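Local atomic coordinates of Mlr3007 protein (PDB entry 3QQM), a protein that probably transfers the amino group between branched-chain amino acids and 2-oxoglutarate, using pyridoxal 5'-phosphate as cofactor. Residues D15-E20 with A76-G81; E20-Q25 with M71-A76; Q88-L93 with N210-L215; T106-Q111 with R122-H127. All coordinates share one frame; numbering follows the deposited sequence. Where two conformers were deposited one is given.

Interaction 1 of 4, residues D15-E20 with A76-G81; sequences DFELIE and ALARNG. With EDO (1,2-ethanediol), chain Q.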
# COMPACT_ATOMS: atom_id res chain seq x y z
N ASP A 15 -13.74 -15.03 -5.39
CA ASP A 15 -12.57 -14.71 -6.19
C ASP A 15 -12.14 -13.30 -5.75
O ASP A 15 -12.86 -12.65 -5.03
CB ASP A 15 -12.94 -14.74 -7.67
CG ASP A 15 -11.76 -14.66 -8.58
OD1 ASP A 15 -10.60 -14.71 -8.13
OD2 ASP A 15 -12.00 -14.58 -9.79
N PHE A 16 -10.98 -12.84 -6.17
CA PHE A 16 -10.54 -11.51 -5.76
C PHE A 16 -10.47 -10.52 -6.93
O PHE A 16 -10.60 -10.90 -8.08
CB PHE A 16 -9.18 -11.60 -5.08
CG PHE A 16 -8.14 -12.16 -5.94
CD1 PHE A 16 -7.43 -11.35 -6.81
CD2 PHE A 16 -7.86 -13.53 -5.91
CE1 PHE A 16 -6.48 -11.88 -7.64
CE2 PHE A 16 -6.89 -14.07 -6.73
CZ PHE A 16 -6.19 -13.26 -7.58
N GLU A 17 -10.28 -9.25 -6.61
CA GLU A 17 -10.17 -8.20 -7.57
C GLU A 17 -8.84 -7.51 -7.37
O GLU A 17 -8.26 -7.59 -6.29
CB GLU A 17 -11.28 -7.16 -7.39
CG GLU A 17 -12.67 -7.74 -7.54
CD GLU A 17 -13.80 -6.73 -7.32
OE1 GLU A 17 -13.54 -5.52 -7.26
OE2 GLU A 17 -14.95 -7.17 -7.24
N LEU A 18 -8.33 -6.89 -8.43
CA LEU A 18 -7.10 -6.11 -8.33
C LEU A 18 -7.52 -4.70 -7.97
O LEU A 18 -8.53 -4.20 -8.46
CB LEU A 18 -6.30 -6.14 -9.64
CG LEU A 18 -5.72 -7.52 -9.93
CD1 LEU A 18 -5.14 -7.61 -11.34
CD2 LEU A 18 -4.66 -7.88 -8.86
N ILE A 19 -6.72 -4.06 -7.13
CA ILE A 19 -7.01 -2.74 -6.62
C ILE A 19 -5.83 -1.77 -6.74
O ILE A 19 -4.65 -2.15 -6.61
CB ILE A 19 -7.39 -2.87 -5.11
CG1 ILE A 19 -8.62 -3.76 -4.94
CG2 ILE A 19 -7.64 -1.51 -4.46
CD1 ILE A 19 -9.85 -3.22 -5.63
N GLU A 20 -6.15 -0.51 -6.99
CA GLU A 20 -5.17 0.59 -7.04
C GLU A 20 -5.82 1.79 -6.35
O GLU A 20 -6.96 2.14 -6.67
CB GLU A 20 -4.75 0.96 -8.47
CG GLU A 20 -3.94 -0.09 -9.20
CD GLU A 20 -2.55 -0.29 -8.60
OE1 GLU A 20 -2.00 0.67 -7.98
OE2 GLU A 20 -1.99 -1.40 -8.78
N ALA A 76 -10.69 -0.60 -9.31
CA ALA A 76 -10.80 -2.05 -9.07
C ALA A 76 -11.09 -2.81 -10.35
O ALA A 76 -11.86 -2.35 -11.19
CB ALA A 76 -11.88 -2.35 -8.03
N LEU A 77 -10.47 -3.98 -10.48
CA LEU A 77 -10.63 -4.83 -11.65
C LEU A 77 -10.97 -6.28 -11.26
O LEU A 77 -10.27 -6.90 -10.45
CB LEU A 77 -9.33 -4.83 -12.44
CG LEU A 77 -9.26 -5.64 -13.72
CD1 LEU A 77 -10.18 -5.03 -14.80
CD2 LEU A 77 -7.80 -5.72 -14.20
N ALA A 78 -12.03 -6.80 -11.85
CA ALA A 78 -12.45 -8.18 -11.64
C ALA A 78 -11.87 -9.03 -12.79
O ALA A 78 -11.60 -8.50 -13.88
CB ALA A 78 -13.97 -8.30 -11.60
N ARG A 79 -11.68 -10.32 -12.51
CA ARG A 79 -11.12 -11.26 -13.47
C ARG A 79 -11.85 -11.26 -14.83
O ARG A 79 -11.23 -11.51 -15.86
CB ARG A 79 -11.13 -12.66 -12.86
CG ARG A 79 -10.54 -13.77 -13.74
CD ARG A 79 -10.68 -15.12 -13.07
NE ARG A 79 -10.12 -15.09 -11.72
CZ ARG A 79 -8.82 -15.25 -11.43
NH1 ARG A 79 -7.92 -15.42 -12.40
NH2 ARG A 79 -8.42 -15.21 -10.16
N ASN A 80 -13.14 -10.97 -14.84
CA ASN A 80 -13.87 -10.91 -16.09
C ASN A 80 -13.67 -9.59 -16.86
O ASN A 80 -14.26 -9.40 -17.94
CB ASN A 80 -15.38 -11.21 -15.88
CG ASN A 80 -16.07 -10.22 -14.91
OD1 ASN A 80 -15.59 -9.12 -14.61
ND2 ASN A 80 -17.23 -10.64 -14.43
N GLY A 81 -12.83 -8.69 -16.33
CA GLY A 81 -12.58 -7.39 -16.99
C GLY A 81 -13.47 -6.25 -16.47
O GLY A 81 -13.24 -5.10 -16.82
C1 EDO Q . -15.81 -5.03 -10.74
O1 EDO Q . -16.52 -5.58 -9.63
C2 EDO Q . -14.63 -4.18 -10.28
O2 EDO Q . -14.86 -3.50 -9.05
O HOH W 1 -12.60 -11.20 -9.79

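Interaction 2 of 4, residues E20-Q25 with M71-A76; sequences ETMRWQ and MRTRLA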
# COMPACT_ATOMS: atom_id res chain seq x y z
N GLU A 20 -6.15 -0.51 -6.99
CA GLU A 20 -5.17 0.59 -7.04
C GLU A 20 -5.82 1.79 -6.35
O GLU A 20 -6.96 2.14 -6.67
CB GLU A 20 -4.75 0.96 -8.47
CG GLU A 20 -3.94 -0.09 -9.20
CD GLU A 20 -2.55 -0.29 -8.60
OE1 GLU A 20 -2.00 0.67 -7.98
OE2 GLU A 20 -1.99 -1.40 -8.78
N THR A 21 -5.09 2.38 -5.40
CA THR A 21 -5.55 3.52 -4.66
C THR A 21 -4.55 4.63 -4.91
O THR A 21 -3.38 4.53 -4.52
CB THR A 21 -5.68 3.19 -3.17
OG1 THR A 21 -6.58 2.10 -3.01
CG2 THR A 21 -6.20 4.40 -2.38
N MSE A 22 -5.05 5.70 -5.52
CA MSE A 22 -4.22 6.80 -5.93
C MSE A 22 -4.72 8.18 -5.49
O MSE A 22 -5.91 8.35 -5.16
CB MSE A 22 -4.18 6.81 -7.47
CG MSE A 22 -3.86 5.45 -8.10
SE MSE A 22 -3.96 5.45 -10.04
CE MSE A 22 -5.84 5.85 -10.28
N ARG A 23 -3.82 9.16 -5.55
CA ARG A 23 -4.17 10.53 -5.25
C ARG A 23 -4.20 11.30 -6.54
O ARG A 23 -3.18 11.40 -7.23
CB ARG A 23 -3.14 11.18 -4.35
CG ARG A 23 -3.62 12.53 -3.80
CD ARG A 23 -2.48 13.43 -3.30
NE ARG A 23 -1.59 12.77 -2.36
CZ ARG A 23 -0.49 13.33 -1.85
NH1 ARG A 23 -0.15 14.59 -2.16
NH2 ARG A 23 0.28 12.62 -1.02
N TRP A 24 -5.36 11.80 -6.90
CA TRP A 24 -5.50 12.64 -8.09
C TRP A 24 -5.27 14.08 -7.66
O TRP A 24 -5.76 14.49 -6.62
CB TRP A 24 -6.88 12.54 -8.67
CG TRP A 24 -7.09 13.34 -9.92
CD1 TRP A 24 -6.91 12.90 -11.20
CD2 TRP A 24 -7.58 14.67 -10.03
NE1 TRP A 24 -7.28 13.87 -12.08
CE2 TRP A 24 -7.68 14.97 -11.40
CE3 TRP A 24 -7.97 15.63 -9.10
CZ2 TRP A 24 -8.13 16.21 -11.87
CZ3 TRP A 24 -8.42 16.86 -9.57
CH2 TRP A 24 -8.50 17.13 -10.94
N GLN A 25 -4.54 14.84 -8.46
CA GLN A 25 -4.26 16.22 -8.15
C GLN A 25 -4.59 17.08 -9.35
O GLN A 25 -4.36 16.65 -10.48
CB GLN A 25 -2.79 16.41 -7.74
CG GLN A 25 -2.47 15.78 -6.40
CD GLN A 25 -1.02 15.97 -5.97
OE1 GLN A 25 -0.09 15.68 -6.72
NE2 GLN A 25 -0.83 16.41 -4.73
N MSE A 71 -8.24 14.19 -4.96
CA MSE A 71 -9.20 13.12 -4.70
C MSE A 71 -8.53 11.79 -4.43
O MSE A 71 -7.51 11.48 -5.04
CB MSE A 71 -10.09 12.92 -5.94
CG MSE A 71 -10.75 14.19 -6.51
SE MSE A 71 -12.14 14.97 -5.36
CE MSE A 71 -13.45 13.59 -5.53
N ARG A 72 -9.08 11.02 -3.49
CA ARG A 72 -8.61 9.66 -3.24
C ARG A 72 -9.40 8.89 -4.26
O ARG A 72 -10.63 9.05 -4.35
CB ARG A 72 -8.95 9.17 -1.85
CG ARG A 72 -8.59 7.70 -1.59
CD ARG A 72 -9.00 7.23 -0.22
NE ARG A 72 -8.79 5.78 -0.07
CZ ARG A 72 -9.69 4.84 -0.43
NH1 ARG A 72 -10.86 5.20 -0.97
NH2 ARG A 72 -9.42 3.54 -0.27
N THR A 73 -8.71 8.13 -5.08
CA THR A 73 -9.33 7.39 -6.14
C THR A 73 -9.06 5.91 -6.01
O THR A 73 -7.92 5.50 -5.94
CB THR A 73 -8.78 7.85 -7.48
OG1 THR A 73 -8.98 9.28 -7.60
CG2 THR A 73 -9.47 7.10 -8.63
N ARG A 74 -10.12 5.10 -5.99
CA ARG A 74 -9.96 3.66 -5.90
C ARG A 74 -10.39 3.03 -7.23
O ARG A 74 -11.55 3.15 -7.63
CB ARG A 74 -10.79 3.06 -4.77
CG ARG A 74 -10.50 1.55 -4.58
CD ARG A 74 -11.52 0.81 -3.74
NE ARG A 74 -12.84 0.85 -4.37
CZ ARG A 74 -13.88 1.55 -3.91
NH1 ARG A 74 -13.81 2.21 -2.75
NH2 ARG A 74 -15.02 1.54 -4.58
N LEU A 75 -9.46 2.33 -7.86
CA LEU A 75 -9.68 1.61 -9.12
C LEU A 75 -9.69 0.13 -8.82
O LEU A 75 -8.81 -0.34 -8.11
CB LEU A 75 -8.56 1.91 -10.10
CG LEU A 75 -8.67 1.30 -11.49
CD1 LEU A 75 -9.89 1.85 -12.25
CD2 LEU A 75 -7.36 1.55 -12.29
N ALA A 76 -10.69 -0.60 -9.31
CA ALA A 76 -10.80 -2.05 -9.07
C ALA A 76 -11.09 -2.81 -10.35
O ALA A 76 -11.86 -2.35 -11.19
CB ALA A 76 -11.88 -2.35 -8.03

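Interaction 3 of 4, residues Q88-L93 with N210-L215; sequences QPYEPL and NSLRGL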
# COMPACT_ATOMS: atom_id res chain seq x y z
N GLN A 88 -13.27 10.41 -4.12
CA GLN A 88 -13.79 11.22 -3.02
C GLN A 88 -12.68 12.15 -2.59
O GLN A 88 -11.52 11.83 -2.76
CB GLN A 88 -14.24 10.34 -1.86
CG GLN A 88 -15.19 9.27 -2.25
CD GLN A 88 -15.84 8.65 -1.07
OE1 GLN A 88 -16.62 9.30 -0.37
NE2 GLN A 88 -15.56 7.36 -0.84
N PRO A 89 -13.01 13.29 -2.00
CA PRO A 89 -11.97 14.25 -1.62
C PRO A 89 -10.86 13.66 -0.75
O PRO A 89 -11.13 12.96 0.21
CB PRO A 89 -12.75 15.32 -0.83
CG PRO A 89 -14.11 15.24 -1.31
CD PRO A 89 -14.35 13.78 -1.63
N TYR A 90 -9.62 13.94 -1.12
CA TYR A 90 -8.47 13.49 -0.35
C TYR A 90 -8.37 14.35 0.91
O TYR A 90 -8.52 15.57 0.85
CB TYR A 90 -7.19 13.59 -1.18
CG TYR A 90 -5.90 13.39 -0.40
CD1 TYR A 90 -5.66 12.22 0.32
CD2 TYR A 90 -4.88 14.35 -0.44
CE1 TYR A 90 -4.46 12.03 1.02
CE2 TYR A 90 -3.68 14.15 0.25
CZ TYR A 90 -3.48 13.00 0.97
OH TYR A 90 -2.30 12.79 1.66
N GLU A 91 -8.16 13.71 2.05
CA GLU A 91 -8.06 14.44 3.33
C GLU A 91 -6.64 14.30 3.82
O GLU A 91 -6.32 13.37 4.51
CB GLU A 91 -9.06 13.88 4.33
CG GLU A 91 -10.54 13.95 3.84
CD GLU A 91 -11.53 13.30 4.83
OE1 GLU A 91 -11.09 12.43 5.64
OE2 GLU A 91 -12.73 13.66 4.80
N PRO A 92 -5.78 15.23 3.47
CA PRO A 92 -4.41 15.00 3.91
C PRO A 92 -4.23 15.01 5.42
O PRO A 92 -5.07 15.56 6.14
CB PRO A 92 -3.64 16.16 3.29
CG PRO A 92 -4.66 17.28 3.18
CD PRO A 92 -6.02 16.64 3.10
N LEU A 93 -3.17 14.36 5.89
CA LEU A 93 -2.83 14.37 7.30
C LEU A 93 -2.14 15.70 7.59
O LEU A 93 -1.43 16.23 6.72
CB LEU A 93 -1.85 13.25 7.67
CG LEU A 93 -2.26 11.77 7.48
CD1 LEU A 93 -1.10 10.89 7.88
CD2 LEU A 93 -3.50 11.41 8.28
N ASN A 210 2.47 5.20 1.64
CA ASN A 210 1.81 4.65 0.48
C ASN A 210 1.71 5.73 -0.58
O ASN A 210 2.06 6.88 -0.34
CB ASN A 210 0.45 4.02 0.80
CG ASN A 210 -0.53 4.98 1.43
OD1 ASN A 210 -0.55 6.17 1.15
ND2 ASN A 210 -1.40 4.44 2.25
N SER A 211 1.29 5.34 -1.78
CA SER A 211 1.20 6.28 -2.88
C SER A 211 0.20 7.40 -2.59
O SER A 211 0.41 8.54 -2.97
CB SER A 211 0.82 5.58 -4.18
OG SER A 211 0.96 6.48 -5.26
N LEU A 212 -0.89 7.06 -1.94
CA LEU A 212 -1.91 8.01 -1.63
C LEU A 212 -1.42 9.12 -0.70
O LEU A 212 -1.63 10.29 -0.99
CB LEU A 212 -3.12 7.32 -0.99
CG LEU A 212 -4.22 8.26 -0.53
CD1 LEU A 212 -4.76 9.11 -1.72
CD2 LEU A 212 -5.36 7.49 0.22
N ARG A 213 -0.75 8.75 0.38
CA ARG A 213 -0.34 9.74 1.39
C ARG A 213 1.09 10.18 1.43
O ARG A 213 1.39 11.14 2.11
CB ARG A 213 -0.70 9.23 2.79
CG ARG A 213 -2.16 9.03 2.98
CD ARG A 213 -2.56 8.87 4.44
NE ARG A 213 -4.02 8.71 4.57
CZ ARG A 213 -4.88 9.72 4.63
NH1 ARG A 213 -4.46 10.98 4.59
NH2 ARG A 213 -6.17 9.48 4.70
N GLY A 214 1.98 9.51 0.71
CA GLY A 214 3.40 9.84 0.80
C GLY A 214 3.92 9.28 2.13
O GLY A 214 3.26 8.40 2.73
N LEU A 215 5.10 9.73 2.59
CA LEU A 215 5.66 9.27 3.87
C LEU A 215 4.95 9.90 5.05
O LEU A 215 4.62 11.10 5.06
CB LEU A 215 7.15 9.56 3.98
CG LEU A 215 8.06 8.73 3.09
CD1 LEU A 215 9.46 9.28 3.10
CD2 LEU A 215 8.03 7.24 3.54
O HOH W 2 -2.05 12.50 4.11

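Interaction 4 of 4, residues T106-Q111 with R122-H127; sequences TRLDSQ and RQLYTH. With EDO (1,2-ethanediol), chain S.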
# COMPACT_ATOMS: atom_id res chain seq x y z
N THR A 106 -0.71 -11.40 14.15
CA THR A 106 -1.04 -11.95 12.84
C THR A 106 0.24 -11.96 12.01
O THR A 106 0.82 -10.92 11.80
CB THR A 106 -2.03 -11.03 12.08
OG1 THR A 106 -3.23 -10.90 12.84
CG2 THR A 106 -2.35 -11.59 10.68
N ARG A 107 0.65 -13.13 11.55
CA ARG A 107 1.86 -13.26 10.73
C ARG A 107 1.59 -13.56 9.25
O ARG A 107 0.62 -14.20 8.91
CB ARG A 107 2.78 -14.33 11.32
CG ARG A 107 3.26 -13.98 12.71
CD ARG A 107 4.00 -12.63 12.70
NE ARG A 107 4.31 -12.14 14.05
CZ ARG A 107 5.44 -12.41 14.67
NH1 ARG A 107 6.37 -13.16 14.08
NH2 ARG A 107 5.65 -11.93 15.89
N LEU A 108 2.48 -13.06 8.40
CA LEU A 108 2.42 -13.28 6.98
C LEU A 108 3.33 -14.46 6.66
O LEU A 108 4.30 -14.76 7.40
CB LEU A 108 2.90 -12.05 6.19
CG LEU A 108 2.06 -10.76 6.29
CD1 LEU A 108 2.73 -9.61 5.60
CD2 LEU A 108 0.72 -11.00 5.72
N ASP A 109 3.01 -15.14 5.57
CA ASP A 109 3.77 -16.27 5.08
C ASP A 109 4.60 -15.80 3.88
O ASP A 109 4.06 -15.47 2.82
CB ASP A 109 2.81 -17.40 4.69
CG ASP A 109 3.53 -18.60 4.08
OD1 ASP A 109 4.76 -18.50 3.85
OD2 ASP A 109 2.86 -19.62 3.79
N SER A 110 5.92 -15.82 4.02
CA SER A 110 6.81 -15.34 2.96
C SER A 110 6.65 -16.08 1.64
O SER A 110 7.07 -15.56 0.62
CB SER A 110 8.27 -15.41 3.39
OG SER A 110 8.73 -16.74 3.44
N GLN A 111 6.08 -17.29 1.67
CA GLN A 111 5.89 -18.08 0.46
C GLN A 111 4.55 -17.77 -0.26
O GLN A 111 4.29 -18.29 -1.35
CB GLN A 111 5.99 -19.58 0.79
CG GLN A 111 7.34 -19.96 1.45
CD GLN A 111 8.55 -19.49 0.62
OE1 GLN A 111 8.64 -19.75 -0.59
NE2 GLN A 111 9.46 -18.75 1.26
N ARG A 122 -7.94 -9.54 1.44
CA ARG A 122 -7.26 -8.90 2.56
C ARG A 122 -7.48 -9.47 3.97
O ARG A 122 -7.22 -8.79 4.97
CB ARG A 122 -7.63 -7.42 2.54
CG ARG A 122 -7.12 -6.69 1.30
CD ARG A 122 -7.46 -5.22 1.32
NE ARG A 122 -6.99 -4.59 2.55
CZ ARG A 122 -5.74 -4.18 2.79
NH1 ARG A 122 -4.79 -4.37 1.90
NH2 ARG A 122 -5.45 -3.60 3.93
N GLN A 123 -7.88 -10.73 4.05
CA GLN A 123 -8.10 -11.41 5.31
C GLN A 123 -7.03 -11.14 6.38
O GLN A 123 -7.34 -10.73 7.51
CB GLN A 123 -8.17 -12.91 5.05
CG GLN A 123 -8.31 -13.75 6.28
CD GLN A 123 -8.68 -15.16 5.97
OE1 GLN A 123 -8.51 -15.63 4.84
NE2 GLN A 123 -9.21 -15.86 6.97
N LEU A 124 -5.78 -11.40 6.03
CA LEU A 124 -4.66 -11.25 6.98
C LEU A 124 -4.54 -9.82 7.51
O LEU A 124 -4.35 -9.61 8.71
CB LEU A 124 -3.36 -11.68 6.31
CG LEU A 124 -3.22 -13.17 6.04
CD1 LEU A 124 -2.24 -13.49 4.84
CD2 LEU A 124 -2.83 -13.90 7.32
N TYR A 125 -4.66 -8.85 6.61
CA TYR A 125 -4.53 -7.44 6.98
C TYR A 125 -5.74 -6.95 7.76
O TYR A 125 -5.58 -6.19 8.71
CB TYR A 125 -4.32 -6.57 5.75
CG TYR A 125 -3.18 -7.01 4.86
CD1 TYR A 125 -1.86 -6.88 5.27
CD2 TYR A 125 -3.42 -7.48 3.57
CE1 TYR A 125 -0.81 -7.25 4.45
CE2 TYR A 125 -2.37 -7.84 2.73
CZ TYR A 125 -1.07 -7.73 3.18
OH TYR A 125 -0.03 -8.07 2.34
N THR A 126 -6.93 -7.34 7.34
CA THR A 126 -8.14 -6.99 8.08
C THR A 126 -8.06 -7.59 9.49
O THR A 126 -8.45 -6.95 10.45
CB THR A 126 -9.41 -7.51 7.38
OG1 THR A 126 -9.59 -6.83 6.13
CG2 THR A 126 -10.67 -7.30 8.24
N HIS A 127 -7.54 -8.80 9.62
CA HIS A 127 -7.43 -9.43 10.94
C HIS A 127 -6.40 -8.67 11.82
O HIS A 127 -6.66 -8.43 13.00
CB HIS A 127 -7.08 -10.92 10.83
CG HIS A 127 -7.06 -11.62 12.14
ND1 HIS A 127 -5.91 -11.76 12.89
CD2 HIS A 127 -8.06 -12.17 12.88
CE1 HIS A 127 -6.20 -12.38 14.03
NE2 HIS A 127 -7.49 -12.64 14.04
C1 EDO S . -8.01 -2.61 6.08
O1 EDO S . -6.88 -2.36 6.92
C2 EDO S . -8.33 -4.10 6.03
O2 EDO S . -8.78 -4.51 4.72

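Interaction 1 of 4, residues D15-E20 with A76-G81
Arg-79 and Asp-15 form a salt bridge beside the start of one strand and the end of its antiparallel neighbour. Arg-79 CB lies 3.7 Å from Asp-15 OD2. CG stands anti to the backbone N (chi1 -179°), and the chain stays extended as far as CD, which also lies near OD2. A bend at chi3 then sets NE. NE donates to Asp-15 OD2 at 2.7 Å in a nearly straight bond. At the tip, NH2 donates to Asp-15 OD1 at 3.0 Å, while NH1 bonds weakly to Leu-47 O. This is a side-on, two-nitrogen grip. Each carboxylate oxygen offers its syn lone pair, and the two flat groups are only 11° from coplanar. OD1 is held a second time, by Phe-16 N from above the carboxylate plane. NH2 lies near CE2 and CZ of the Phe-16 ring; as a cation-pi contact this is long and at most weak. A water takes a bond from Arg-79 N and gives one to Phe-16 O.

Beyond the loops, Leu-18 N donates to Leu-77 O, and Leu-77 N to Leu-18 O, each at 2.8 Å. Next to this pair, Ile-19 CD1 presses on Ala-76 CB at 3.3 Å, tighter than usual for two carbons. A 1,2-ethanediol, probably from the crystallisation liquor, donates through O2 to Glu-17 OE1 at 3.0 Å. Strands 17-25 and 71-78 are the middle pair of an antiparallel four-stranded sheet. Helix 33-47 packs on the face with Leu-18 and Leu-77, through Leu-40 and Ala-44. On the other face, Glu-17 and Ile-19 touch Leu-8.

Interaction 2 of 4, residues E20-Q25 with M71-A76
The central strand pair of the antiparallel four-stranded sheet brings Glu-20, Met-22 and Trp-24 opposite Leu-75, Thr-73 and Met-71. All three are hydrogen-bonded pairs. Met-22 N donates to Thr-73 O at 2.9 Å, and Thr-73 N returns a bond to Met-22 O at 2.8 Å. Leu-75 N reaches Glu-20 O at 2.8 Å in an almost straight bond. At the far end Met-71 N donates to Trp-24 O at 3.0 Å, with the donor tilted 22° from the carbonyl plane. Thr-21 with Arg-74 and Arg-23 with Arg-72 are the non-hydrogen-bonded pairs between them. There CA-H groups lean on carbonyls, as Thr-21 CA does on Thr-73 O.

With helices 33-47 and 53-64 on one face, the sheet is consistent with the small N-terminal domain of fold-type IV aminotransferases. On that face, Trp-24 and Met-71 lie side by side and point the same way. Trp-24 CE3 is 4.1 Å from Met-71 CG. Met-22 and Met-71 are selenomethionines, and the CE of Met-22 comes near Thr-73 CG2. Met-22 rests on Phe-33 and His-36 of the first helix, and Leu-75 on Ile-56 and Leu-60 of the second. The carboxylate of Glu-20 turns away from Leu-75, to Arg-39 and His-36.

On the other face Arg-72 is extended from CG to NE and passes the methyl of Thr-21. That methyl, CG2, stands anti to the backbone N and lies 3.7 Å from Arg-72 NE and 3.9 Å from Arg-72 NH2. Arg-23 instead sends NE to the carbonyl O of Leu-212.

Interaction 3 of 4, residues Q88-L93 with N210-L215
Pro-92 and Arg-213 are the nearest pair, 7.1 Å between CA atoms, and no backbone hydrogen bond joins the two segments. Residues 88-93 continue from strand 83-89 as an irregular chain. Residues 210-215 make a tight turn between strands 205-210 and 214-220. Gly-214 N bonds to Asn-210 O across this turn, and Gly-214 has a positive phi of 75°. Asn-210 OD1 takes a bond from Arg-213 N at 2.7 Å, an Asx motif.

Side chains, chiefly Arg-213, make the contact. Arg-213 is extended from CG to NE, and its NH1 donates to Glu-91 O at 3.0 Å. The oxygen lies in the guanidinium plane, but the donor is tilted 32° from the plane of the Glu-91 carbonyl. Leu-93 crosses the arginine at about a right angle, with CD2 over one guanidinium face and 3.8 Å from NH1. A water at the guanidinium edge accepts from Arg-213 NH1 and from Leu-93 N. The water O is also hydrogen-bonded to Tyr-90 OH at 2.5 Å.

Tyr-90 CG is anti to its backbone N (chi1 169°). The ring's CE1 lies 3.7 Å from Arg-213 NH1. Its CD1 meets Leu-212 CD1 at 3.8 Å, the two side chains sliding past each other in opposite directions. Pro-92 N sits over the ring centre on one face.

Ser-211 N bonds to the cofactor phosphate of the modified lysine at position 118, so this turn belongs to the cofactor site. From the same turn, Leu-212 packs on Thr-21 of strand 17-25 and on Arg-72 of strand 71-78, and Tyr-90 rests on Arg-23.

Interaction 4 of 4, residues T106-Q111 with R122-H127
Thr-106 and Leu-108 pack against the first turns of helix 123-130, which starts just after Arg-122 at its N-cap position. The irregular segment 106-111 follows strand 99-103 of the mixed six-stranded sheet, so the contact joins the exit from that sheet to the start of the helix.

The apolar contacts are made by methyl groups. Leu-108 CD2 touches Leu-124 CD1 at 4.0 Å. The same methyl lies 4.2 Å from Tyr-125 CE1. Leu-124 spreads its two branches: CD1 faces Leu-108, while CD2 lies 3.8 Å from Arg-107 O and also comes near Thr-106 CG2. Thr-106 CG2, anti to its backbone N, lies close to Leu-124 O. Leu-142 of strand 139-143 adds to this cluster, touching Thr-106, Leu-108 and Tyr-125. Within the second segment, Tyr-125 CD2 packs over one guanidinium face of Arg-122, offset toward the rim.

The polar contacts lie mostly within each segment or with outside partners. Tyr-125 OH is hydrogen-bonded to Glu-151 OE2. Arg-122 NE donates to O2 of a 1,2-ethanediol at 2.8 Å. The diol, probably from the crystallisation liquor, passes a bond on from O2 to Thr-126 OG1. Arg-122 NH1 makes a weak bond to O3 of the modified lysine at position 118, which places the start of this helix beside the cofactor. Further along, Asp-109 OD1 accepts from Gln-111 N in an Asx turn.

One hydrogen bond crosses between the segments. Thr-106 OG1 is also bonded to Glu-131 OE2. His-127 has CG anti to its backbone N (chi1 -176°), and ND1 donates to Thr-106 OG1 at 2.8 Å, with that oxygen 6° out of the imidazole plane.

In the fold
Interactions 1 and 2 are successive parts of one strand pair and share Glu-20 and Ala-76. Their centres are 15 Å apart, and Ile-19 CD1 packs on Leu-75 O at the join. Interaction 3 lies close to interaction 2, with centres about 9 Å apart. Arg-72 N lies 2.7 Å from Gln-88 O, a probable hydrogen bond between the two. Interaction 4 is about 24 Å between centres from interactions 2 and 3, on the opposite side of the chain's centre. The modified lysine at position 118 carries the pyridoxal phosphate. Interactions 3 and 4 reach different ends of that cofactor, the first its phosphate and the second its O3.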